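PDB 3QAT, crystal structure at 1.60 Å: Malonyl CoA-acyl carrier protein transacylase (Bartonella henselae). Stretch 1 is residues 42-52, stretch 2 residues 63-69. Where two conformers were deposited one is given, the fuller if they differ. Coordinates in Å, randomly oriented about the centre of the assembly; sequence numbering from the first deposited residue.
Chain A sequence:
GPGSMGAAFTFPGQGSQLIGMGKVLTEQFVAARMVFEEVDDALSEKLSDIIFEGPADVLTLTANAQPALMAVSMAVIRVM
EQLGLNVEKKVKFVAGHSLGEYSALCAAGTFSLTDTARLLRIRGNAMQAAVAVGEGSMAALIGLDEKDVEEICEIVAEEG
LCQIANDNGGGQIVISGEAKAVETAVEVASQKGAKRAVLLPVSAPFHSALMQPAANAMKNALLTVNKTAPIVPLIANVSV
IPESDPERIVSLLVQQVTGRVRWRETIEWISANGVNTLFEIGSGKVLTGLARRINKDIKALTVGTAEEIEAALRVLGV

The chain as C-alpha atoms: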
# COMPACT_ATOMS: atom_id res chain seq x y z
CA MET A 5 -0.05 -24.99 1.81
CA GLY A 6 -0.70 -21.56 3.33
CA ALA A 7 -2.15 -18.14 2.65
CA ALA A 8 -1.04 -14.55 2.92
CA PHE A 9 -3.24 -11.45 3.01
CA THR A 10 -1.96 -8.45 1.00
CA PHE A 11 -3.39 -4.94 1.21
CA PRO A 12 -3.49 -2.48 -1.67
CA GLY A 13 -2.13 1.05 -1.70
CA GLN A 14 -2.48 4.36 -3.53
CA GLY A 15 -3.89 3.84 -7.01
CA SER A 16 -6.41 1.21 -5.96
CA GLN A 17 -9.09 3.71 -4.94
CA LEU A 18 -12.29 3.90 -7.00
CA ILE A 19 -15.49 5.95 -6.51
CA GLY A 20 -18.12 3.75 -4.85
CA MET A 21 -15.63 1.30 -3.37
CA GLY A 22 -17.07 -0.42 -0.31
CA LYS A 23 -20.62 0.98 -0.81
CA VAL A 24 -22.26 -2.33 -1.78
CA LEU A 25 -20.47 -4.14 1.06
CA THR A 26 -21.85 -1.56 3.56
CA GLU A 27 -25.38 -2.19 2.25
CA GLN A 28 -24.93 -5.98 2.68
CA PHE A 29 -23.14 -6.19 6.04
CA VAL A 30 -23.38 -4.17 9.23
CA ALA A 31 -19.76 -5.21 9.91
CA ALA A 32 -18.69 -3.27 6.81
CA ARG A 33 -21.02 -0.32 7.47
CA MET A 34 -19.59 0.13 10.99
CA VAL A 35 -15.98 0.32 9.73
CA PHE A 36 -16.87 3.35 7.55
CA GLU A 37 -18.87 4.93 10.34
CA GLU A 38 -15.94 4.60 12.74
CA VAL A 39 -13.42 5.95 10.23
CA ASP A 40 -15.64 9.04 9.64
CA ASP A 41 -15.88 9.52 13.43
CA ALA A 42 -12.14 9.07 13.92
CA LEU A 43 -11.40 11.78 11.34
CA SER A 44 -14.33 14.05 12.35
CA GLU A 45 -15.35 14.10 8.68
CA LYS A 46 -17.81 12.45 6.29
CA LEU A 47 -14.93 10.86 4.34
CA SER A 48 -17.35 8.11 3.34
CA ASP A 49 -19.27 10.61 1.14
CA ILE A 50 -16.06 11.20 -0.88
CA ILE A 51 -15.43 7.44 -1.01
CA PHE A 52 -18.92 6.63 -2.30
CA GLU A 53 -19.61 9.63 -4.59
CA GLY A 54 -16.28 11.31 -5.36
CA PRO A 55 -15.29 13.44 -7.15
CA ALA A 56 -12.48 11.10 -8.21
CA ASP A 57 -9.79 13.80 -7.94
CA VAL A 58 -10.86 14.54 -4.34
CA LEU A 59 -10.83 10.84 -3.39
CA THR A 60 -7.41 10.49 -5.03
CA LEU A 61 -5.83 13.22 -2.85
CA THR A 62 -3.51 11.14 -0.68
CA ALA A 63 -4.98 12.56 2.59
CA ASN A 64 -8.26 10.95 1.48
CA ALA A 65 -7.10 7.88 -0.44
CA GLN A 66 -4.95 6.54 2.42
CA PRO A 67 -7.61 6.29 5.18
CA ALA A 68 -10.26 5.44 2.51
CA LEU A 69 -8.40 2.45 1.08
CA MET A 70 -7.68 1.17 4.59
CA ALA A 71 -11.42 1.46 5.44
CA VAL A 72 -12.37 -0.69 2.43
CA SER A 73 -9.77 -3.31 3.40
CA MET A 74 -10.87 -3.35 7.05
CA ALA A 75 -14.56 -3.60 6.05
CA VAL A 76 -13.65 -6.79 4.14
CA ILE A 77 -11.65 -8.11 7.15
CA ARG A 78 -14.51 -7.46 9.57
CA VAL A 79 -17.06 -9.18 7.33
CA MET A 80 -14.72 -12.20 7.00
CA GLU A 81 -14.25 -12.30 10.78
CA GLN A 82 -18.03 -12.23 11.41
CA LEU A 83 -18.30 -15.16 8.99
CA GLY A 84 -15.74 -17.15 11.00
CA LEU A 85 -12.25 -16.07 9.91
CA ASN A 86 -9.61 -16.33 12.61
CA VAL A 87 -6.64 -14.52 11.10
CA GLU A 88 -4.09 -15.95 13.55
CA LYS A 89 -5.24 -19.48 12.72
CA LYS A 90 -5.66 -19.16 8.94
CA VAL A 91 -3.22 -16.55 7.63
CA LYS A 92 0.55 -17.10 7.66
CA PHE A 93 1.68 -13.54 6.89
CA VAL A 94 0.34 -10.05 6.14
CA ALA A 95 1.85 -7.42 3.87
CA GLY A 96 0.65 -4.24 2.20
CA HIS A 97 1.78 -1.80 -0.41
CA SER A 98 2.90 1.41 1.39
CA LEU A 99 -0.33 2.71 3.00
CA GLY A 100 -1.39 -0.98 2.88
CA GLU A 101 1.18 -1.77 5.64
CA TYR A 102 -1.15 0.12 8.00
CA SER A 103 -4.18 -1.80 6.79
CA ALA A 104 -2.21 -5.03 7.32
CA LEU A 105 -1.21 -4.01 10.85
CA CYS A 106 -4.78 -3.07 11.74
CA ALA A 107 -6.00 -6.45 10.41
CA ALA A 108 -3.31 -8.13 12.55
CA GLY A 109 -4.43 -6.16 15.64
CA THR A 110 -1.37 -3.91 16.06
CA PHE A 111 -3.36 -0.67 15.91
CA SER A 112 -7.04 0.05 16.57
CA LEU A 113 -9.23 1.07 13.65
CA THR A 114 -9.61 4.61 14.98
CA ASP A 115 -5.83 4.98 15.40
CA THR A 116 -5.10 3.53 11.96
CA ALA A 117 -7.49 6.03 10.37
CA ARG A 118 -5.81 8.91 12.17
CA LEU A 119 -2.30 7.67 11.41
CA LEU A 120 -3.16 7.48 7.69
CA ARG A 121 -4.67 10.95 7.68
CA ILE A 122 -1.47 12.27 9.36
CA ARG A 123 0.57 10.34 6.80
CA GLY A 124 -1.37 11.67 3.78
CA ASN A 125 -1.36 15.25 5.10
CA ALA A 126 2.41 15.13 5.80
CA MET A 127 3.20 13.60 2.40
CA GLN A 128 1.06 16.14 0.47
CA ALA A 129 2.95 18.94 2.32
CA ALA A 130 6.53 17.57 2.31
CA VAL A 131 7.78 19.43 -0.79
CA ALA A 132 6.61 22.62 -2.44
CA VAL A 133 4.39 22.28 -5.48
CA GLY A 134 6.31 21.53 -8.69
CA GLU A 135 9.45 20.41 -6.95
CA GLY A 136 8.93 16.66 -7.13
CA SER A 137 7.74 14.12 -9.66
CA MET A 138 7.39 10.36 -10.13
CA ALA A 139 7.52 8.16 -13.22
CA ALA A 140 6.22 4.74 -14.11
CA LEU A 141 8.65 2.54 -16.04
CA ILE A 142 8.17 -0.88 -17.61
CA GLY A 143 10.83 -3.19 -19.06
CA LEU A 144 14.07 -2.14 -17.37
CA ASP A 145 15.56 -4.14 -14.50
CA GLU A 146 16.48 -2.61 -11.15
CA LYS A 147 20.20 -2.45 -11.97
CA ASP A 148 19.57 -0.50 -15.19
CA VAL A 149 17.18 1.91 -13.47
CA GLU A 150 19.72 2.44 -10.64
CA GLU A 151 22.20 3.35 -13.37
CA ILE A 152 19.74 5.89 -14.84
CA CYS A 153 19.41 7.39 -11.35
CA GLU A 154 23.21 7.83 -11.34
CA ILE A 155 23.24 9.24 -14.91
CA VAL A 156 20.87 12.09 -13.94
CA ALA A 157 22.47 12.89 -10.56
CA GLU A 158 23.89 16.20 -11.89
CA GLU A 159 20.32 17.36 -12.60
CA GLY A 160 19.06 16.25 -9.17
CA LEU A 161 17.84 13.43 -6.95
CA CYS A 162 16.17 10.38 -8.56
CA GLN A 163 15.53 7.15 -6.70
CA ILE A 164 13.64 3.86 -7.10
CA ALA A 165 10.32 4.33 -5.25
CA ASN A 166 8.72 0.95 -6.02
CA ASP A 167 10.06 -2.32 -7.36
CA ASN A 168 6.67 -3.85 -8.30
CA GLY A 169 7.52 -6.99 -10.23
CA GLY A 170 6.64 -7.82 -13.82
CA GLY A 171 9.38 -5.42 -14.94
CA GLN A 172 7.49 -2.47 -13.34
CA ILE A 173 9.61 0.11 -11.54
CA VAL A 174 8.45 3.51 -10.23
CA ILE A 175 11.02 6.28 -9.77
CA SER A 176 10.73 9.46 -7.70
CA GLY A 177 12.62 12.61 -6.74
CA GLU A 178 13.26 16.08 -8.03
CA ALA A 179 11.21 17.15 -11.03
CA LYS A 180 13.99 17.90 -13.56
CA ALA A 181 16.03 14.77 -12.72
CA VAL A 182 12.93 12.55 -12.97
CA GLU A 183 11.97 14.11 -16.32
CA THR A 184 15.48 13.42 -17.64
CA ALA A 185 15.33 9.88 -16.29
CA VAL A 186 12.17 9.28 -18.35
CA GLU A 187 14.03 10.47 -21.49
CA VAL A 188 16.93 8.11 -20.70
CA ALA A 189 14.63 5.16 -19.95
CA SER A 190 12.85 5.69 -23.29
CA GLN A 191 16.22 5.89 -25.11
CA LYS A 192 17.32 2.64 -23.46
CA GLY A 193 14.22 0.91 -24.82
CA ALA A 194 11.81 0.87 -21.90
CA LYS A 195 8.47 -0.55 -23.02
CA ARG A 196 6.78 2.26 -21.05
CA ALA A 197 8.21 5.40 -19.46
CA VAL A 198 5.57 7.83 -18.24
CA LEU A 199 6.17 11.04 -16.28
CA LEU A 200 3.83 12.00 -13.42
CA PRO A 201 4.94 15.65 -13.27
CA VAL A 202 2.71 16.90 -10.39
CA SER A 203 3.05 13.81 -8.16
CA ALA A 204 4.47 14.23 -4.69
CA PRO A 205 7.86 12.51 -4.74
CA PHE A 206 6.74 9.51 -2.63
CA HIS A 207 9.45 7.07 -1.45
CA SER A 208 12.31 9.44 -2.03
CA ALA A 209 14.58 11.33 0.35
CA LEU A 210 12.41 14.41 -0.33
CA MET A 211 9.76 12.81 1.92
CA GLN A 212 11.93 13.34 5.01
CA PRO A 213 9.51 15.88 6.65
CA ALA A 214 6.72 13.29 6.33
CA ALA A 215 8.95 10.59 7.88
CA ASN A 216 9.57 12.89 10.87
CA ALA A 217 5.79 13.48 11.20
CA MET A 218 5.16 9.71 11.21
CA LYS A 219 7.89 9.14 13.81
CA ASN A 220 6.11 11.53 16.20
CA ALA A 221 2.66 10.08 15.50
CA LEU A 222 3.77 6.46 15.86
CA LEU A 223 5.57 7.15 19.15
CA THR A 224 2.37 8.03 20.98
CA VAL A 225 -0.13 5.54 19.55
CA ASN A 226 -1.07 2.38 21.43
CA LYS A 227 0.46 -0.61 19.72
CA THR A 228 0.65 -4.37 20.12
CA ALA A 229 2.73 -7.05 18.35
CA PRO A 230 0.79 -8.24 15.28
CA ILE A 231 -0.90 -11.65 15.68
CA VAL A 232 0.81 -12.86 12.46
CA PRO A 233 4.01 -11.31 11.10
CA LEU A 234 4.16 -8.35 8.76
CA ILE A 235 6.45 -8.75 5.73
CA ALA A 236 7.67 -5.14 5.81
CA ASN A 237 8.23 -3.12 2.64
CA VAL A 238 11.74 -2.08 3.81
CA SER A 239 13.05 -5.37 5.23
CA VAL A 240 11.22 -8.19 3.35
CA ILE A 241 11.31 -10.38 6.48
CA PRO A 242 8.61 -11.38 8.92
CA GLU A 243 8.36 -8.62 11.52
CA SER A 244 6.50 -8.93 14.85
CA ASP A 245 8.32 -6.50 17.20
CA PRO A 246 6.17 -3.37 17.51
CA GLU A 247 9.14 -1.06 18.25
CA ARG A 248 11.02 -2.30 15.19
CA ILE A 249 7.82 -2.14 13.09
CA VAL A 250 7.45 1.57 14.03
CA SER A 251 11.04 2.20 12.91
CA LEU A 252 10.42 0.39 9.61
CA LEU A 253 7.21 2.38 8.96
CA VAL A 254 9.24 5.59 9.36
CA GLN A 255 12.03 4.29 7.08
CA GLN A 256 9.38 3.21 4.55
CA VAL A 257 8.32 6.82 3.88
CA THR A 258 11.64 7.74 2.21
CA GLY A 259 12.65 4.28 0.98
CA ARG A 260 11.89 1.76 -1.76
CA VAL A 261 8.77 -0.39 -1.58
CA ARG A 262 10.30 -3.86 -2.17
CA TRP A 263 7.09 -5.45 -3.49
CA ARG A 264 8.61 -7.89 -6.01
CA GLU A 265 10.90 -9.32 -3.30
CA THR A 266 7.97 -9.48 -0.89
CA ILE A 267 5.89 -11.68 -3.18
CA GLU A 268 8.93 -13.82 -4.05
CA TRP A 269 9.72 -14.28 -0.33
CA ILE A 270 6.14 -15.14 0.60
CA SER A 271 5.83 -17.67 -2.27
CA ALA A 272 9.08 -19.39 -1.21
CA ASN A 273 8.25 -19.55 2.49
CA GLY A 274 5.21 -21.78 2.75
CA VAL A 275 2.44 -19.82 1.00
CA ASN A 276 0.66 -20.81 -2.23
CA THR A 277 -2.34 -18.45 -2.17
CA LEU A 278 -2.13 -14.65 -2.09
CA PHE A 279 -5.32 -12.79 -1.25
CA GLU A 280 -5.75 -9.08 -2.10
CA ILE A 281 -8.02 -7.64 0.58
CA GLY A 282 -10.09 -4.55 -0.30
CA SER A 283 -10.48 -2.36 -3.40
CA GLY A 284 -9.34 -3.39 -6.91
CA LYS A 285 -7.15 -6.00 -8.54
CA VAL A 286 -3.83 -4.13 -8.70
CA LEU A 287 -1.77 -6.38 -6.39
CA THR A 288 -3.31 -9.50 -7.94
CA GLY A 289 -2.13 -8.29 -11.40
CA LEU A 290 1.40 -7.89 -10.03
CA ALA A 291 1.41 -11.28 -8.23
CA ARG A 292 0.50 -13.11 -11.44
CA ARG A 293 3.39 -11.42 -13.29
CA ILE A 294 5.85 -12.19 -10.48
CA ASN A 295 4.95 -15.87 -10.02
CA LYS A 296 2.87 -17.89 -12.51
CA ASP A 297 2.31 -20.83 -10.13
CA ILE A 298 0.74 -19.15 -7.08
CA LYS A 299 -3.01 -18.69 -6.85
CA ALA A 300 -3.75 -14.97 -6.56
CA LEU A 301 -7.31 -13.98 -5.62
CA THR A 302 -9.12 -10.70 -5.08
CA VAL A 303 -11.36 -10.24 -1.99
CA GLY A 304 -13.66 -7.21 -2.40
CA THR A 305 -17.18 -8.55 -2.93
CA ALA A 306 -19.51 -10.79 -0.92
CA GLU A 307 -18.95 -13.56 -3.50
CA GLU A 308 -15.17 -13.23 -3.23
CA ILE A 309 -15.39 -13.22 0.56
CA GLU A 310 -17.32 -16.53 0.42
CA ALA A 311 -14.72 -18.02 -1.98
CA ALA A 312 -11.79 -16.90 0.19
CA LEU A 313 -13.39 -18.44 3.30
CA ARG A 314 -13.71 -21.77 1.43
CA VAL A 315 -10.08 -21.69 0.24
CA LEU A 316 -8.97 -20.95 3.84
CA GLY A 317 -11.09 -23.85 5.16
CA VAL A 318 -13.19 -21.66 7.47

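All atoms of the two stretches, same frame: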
# COMPACT_ATOMS: atom_id res chain seq x y z
N ALA A 42 -13.53 8.94 13.52
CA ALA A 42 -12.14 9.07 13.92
C ALA A 42 -11.50 10.31 13.31
O ALA A 42 -10.63 10.94 13.92
CB ALA A 42 -11.35 7.82 13.48
N LEU A 43 -11.93 10.62 12.08
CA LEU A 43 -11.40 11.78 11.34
C LEU A 43 -12.25 13.06 11.47
O LEU A 43 -11.88 14.11 10.90
CB LEU A 43 -11.28 11.42 9.84
CG LEU A 43 -10.35 10.24 9.58
CD1 LEU A 43 -10.30 9.91 8.06
CD2 LEU A 43 -8.94 10.49 10.16
N SER A 44 -13.38 12.95 12.18
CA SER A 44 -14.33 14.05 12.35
C SER A 44 -14.78 14.61 11.00
O SER A 44 -14.85 15.83 10.81
CB SER A 44 -13.72 15.19 13.19
OG SER A 44 -13.39 14.74 14.50
N GLU A 45 -15.09 13.71 10.07
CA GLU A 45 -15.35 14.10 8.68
C GLU A 45 -16.18 13.03 8.01
O GLU A 45 -15.95 11.85 8.27
CB GLU A 45 -14.00 14.14 7.91
CG GLU A 45 -14.06 14.85 6.57
CD GLU A 45 -12.86 14.54 5.69
OE1 GLU A 45 -12.04 13.65 6.02
OE2 GLU A 45 -12.74 15.21 4.65
N LYS A 46 -17.09 13.43 7.11
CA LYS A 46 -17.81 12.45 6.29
C LYS A 46 -16.93 12.03 5.09
O LYS A 46 -17.27 12.25 3.91
CB LYS A 46 -19.15 13.00 5.80
CG LYS A 46 -20.21 13.11 6.89
CD LYS A 46 -20.74 11.71 7.25
CE LYS A 46 -21.96 11.77 8.18
NZ LYS A 46 -22.57 10.41 8.38
N LEU A 47 -15.80 11.39 5.39
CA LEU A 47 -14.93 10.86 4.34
C LEU A 47 -15.69 9.87 3.47
O LEU A 47 -15.47 9.83 2.24
CB LEU A 47 -13.71 10.18 4.99
CG LEU A 47 -12.76 9.50 4.00
CD1 LEU A 47 -12.11 10.49 2.98
CD2 LEU A 47 -11.68 8.67 4.75
N SER A 48 -16.59 9.10 4.09
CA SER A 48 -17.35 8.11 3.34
C SER A 48 -18.13 8.71 2.16
O SER A 48 -18.32 8.05 1.14
CB SER A 48 -18.30 7.33 4.28
OG SER A 48 -19.24 8.24 4.87
N ASP A 49 -18.57 9.97 2.27
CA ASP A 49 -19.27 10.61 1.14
C ASP A 49 -18.33 10.76 -0.08
O ASP A 49 -18.76 10.58 -1.21
CB ASP A 49 -19.85 11.96 1.53
CG ASP A 49 -21.13 11.84 2.35
OD1 ASP A 49 -21.83 10.81 2.27
OD2 ASP A 49 -21.46 12.82 3.05
N ILE A 50 -17.07 11.10 0.18
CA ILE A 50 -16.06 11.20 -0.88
C ILE A 50 -15.76 9.80 -1.45
O ILE A 50 -15.67 9.62 -2.66
CB ILE A 50 -14.78 11.86 -0.34
CG1 ILE A 50 -15.06 13.32 0.07
CG2 ILE A 50 -13.62 11.76 -1.35
CD1 ILE A 50 -13.93 13.91 0.98
N ILE A 51 -15.62 8.81 -0.57
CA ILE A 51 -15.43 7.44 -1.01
C ILE A 51 -16.55 6.97 -1.95
O ILE A 51 -16.26 6.42 -3.02
CB ILE A 51 -15.30 6.47 0.18
CG1 ILE A 51 -14.16 6.95 1.10
CG2 ILE A 51 -15.07 5.03 -0.30
CD1 ILE A 51 -13.92 6.02 2.34
N PHE A 52 -17.79 7.22 -1.56
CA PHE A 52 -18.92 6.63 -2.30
C PHE A 52 -19.36 7.44 -3.52
O PHE A 52 -19.89 6.86 -4.47
CB PHE A 52 -20.13 6.41 -1.38
CG PHE A 52 -19.86 5.50 -0.19
CD1 PHE A 52 -18.89 4.48 -0.24
CD2 PHE A 52 -20.63 5.63 0.96
CE1 PHE A 52 -18.67 3.64 0.87
CE2 PHE A 52 -20.42 4.81 2.07
CZ PHE A 52 -19.44 3.80 2.03
N ALA A 63 -4.38 12.42 1.26
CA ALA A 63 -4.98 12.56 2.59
C ALA A 63 -6.35 11.90 2.70
O ALA A 63 -6.79 11.56 3.79
CB ALA A 63 -5.05 14.02 3.01
N ASN A 64 -7.00 11.71 1.54
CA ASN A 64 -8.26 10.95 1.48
C ASN A 64 -8.07 9.48 1.11
O ASN A 64 -8.64 8.59 1.77
CB ASN A 64 -9.24 11.64 0.54
CG ASN A 64 -9.64 12.99 1.08
OD1 ASN A 64 -9.65 13.20 2.31
ND2 ASN A 64 -9.93 13.93 0.18
N ALA A 65 -7.27 9.24 0.07
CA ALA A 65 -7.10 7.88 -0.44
C ALA A 65 -6.51 6.94 0.61
O ALA A 65 -6.84 5.77 0.65
CB ALA A 65 -6.19 7.91 -1.68
N GLN A 66 -5.61 7.45 1.46
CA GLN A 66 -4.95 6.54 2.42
C GLN A 66 -5.96 6.00 3.48
O GLN A 66 -6.12 4.79 3.57
CB GLN A 66 -3.72 7.18 3.08
CG GLN A 66 -2.63 7.50 2.06
CD GLN A 66 -1.28 7.79 2.73
OE1 GLN A 66 -0.91 7.15 3.73
NE2 GLN A 66 -0.52 8.75 2.18
N PRO A 67 -6.64 6.88 4.25
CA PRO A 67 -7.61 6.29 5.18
C PRO A 67 -8.76 5.60 4.45
O PRO A 67 -9.28 4.58 4.95
CB PRO A 67 -8.11 7.49 6.02
CG PRO A 67 -7.79 8.74 5.15
CD PRO A 67 -6.50 8.35 4.43
N ALA A 68 -9.14 6.10 3.25
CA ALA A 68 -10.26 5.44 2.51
C ALA A 68 -9.96 4.01 2.08
O ALA A 68 -10.79 3.12 2.24
CB ALA A 68 -10.66 6.26 1.29
N LEU A 69 -8.77 3.80 1.52
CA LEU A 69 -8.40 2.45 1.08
C LEU A 69 -8.30 1.50 2.27
O LEU A 69 -8.71 0.33 2.17
CB LEU A 69 -7.08 2.46 0.28
CG LEU A 69 -7.31 2.86 -1.20
CD1 LEU A 69 -5.98 3.26 -1.86
CD2 LEU A 69 -7.95 1.69 -1.96

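Two helices cross here at nearly a right angle, 91° between their N-to-C directions, with their axes 10.3 Å apart at closest approach. A crossing this steep leaves little length for contact, and the 282 Å² buried between the stretches is shared among a few aliphatic side chains, a proline and Asn64, which has the largest covered area of any residue here, without a single hydrogen bond from one stretch to the other.

The tightest point pairs a long side chain with a short one. Ile51 takes chi1 m and chi2 t, an extended form that carries CD1 to 3.4 Å from CB of Ala68. Both CA-to-CB bonds point toward the opposing stretch, and the small methyl of Ala68 lets the two backbones come to 6.6 Å between the CA atoms of Ile51 and Ala68.

One turn earlier, Leu47 adopts the t, p rotamer, common for leucine, and its two methyls part. Leu47 CD2 lies 3.9 Å from CG of Pro67 and 4.3 Å from CB of Ala68, whereas Leu47 CD1 rests 3.7 Å from OD1 of Asn64. Leu43, in the m, t rotamer, extends the apolar patch by placing CD1 3.8 Å from CB of Pro67. Between Leu43 and Leu47 the chain breaks from helix: Ser44, with positive phi, closes a Schellman motif, and the next helix then brings Leu47 to the same proline.

Pro67 offers its ring to both leucines. Its nitrogen has no hydrogen to give to the preceding turn, and the helix kinks there, yet Ala68 N still bonds to Asn64 O at 2.9 Å.

Asn64 shows how a polar residue can serve an apolar contact. Its CA-to-CB bond points sideways, but with chi1 m the amide end comes nearer, and Asn64 ND2 lies 4.1 Å from CD1 of Ile50. That nitrogen is hydrogen-bonded elsewhere in the structure, so packing against Ile50 does not leave it unsatisfied.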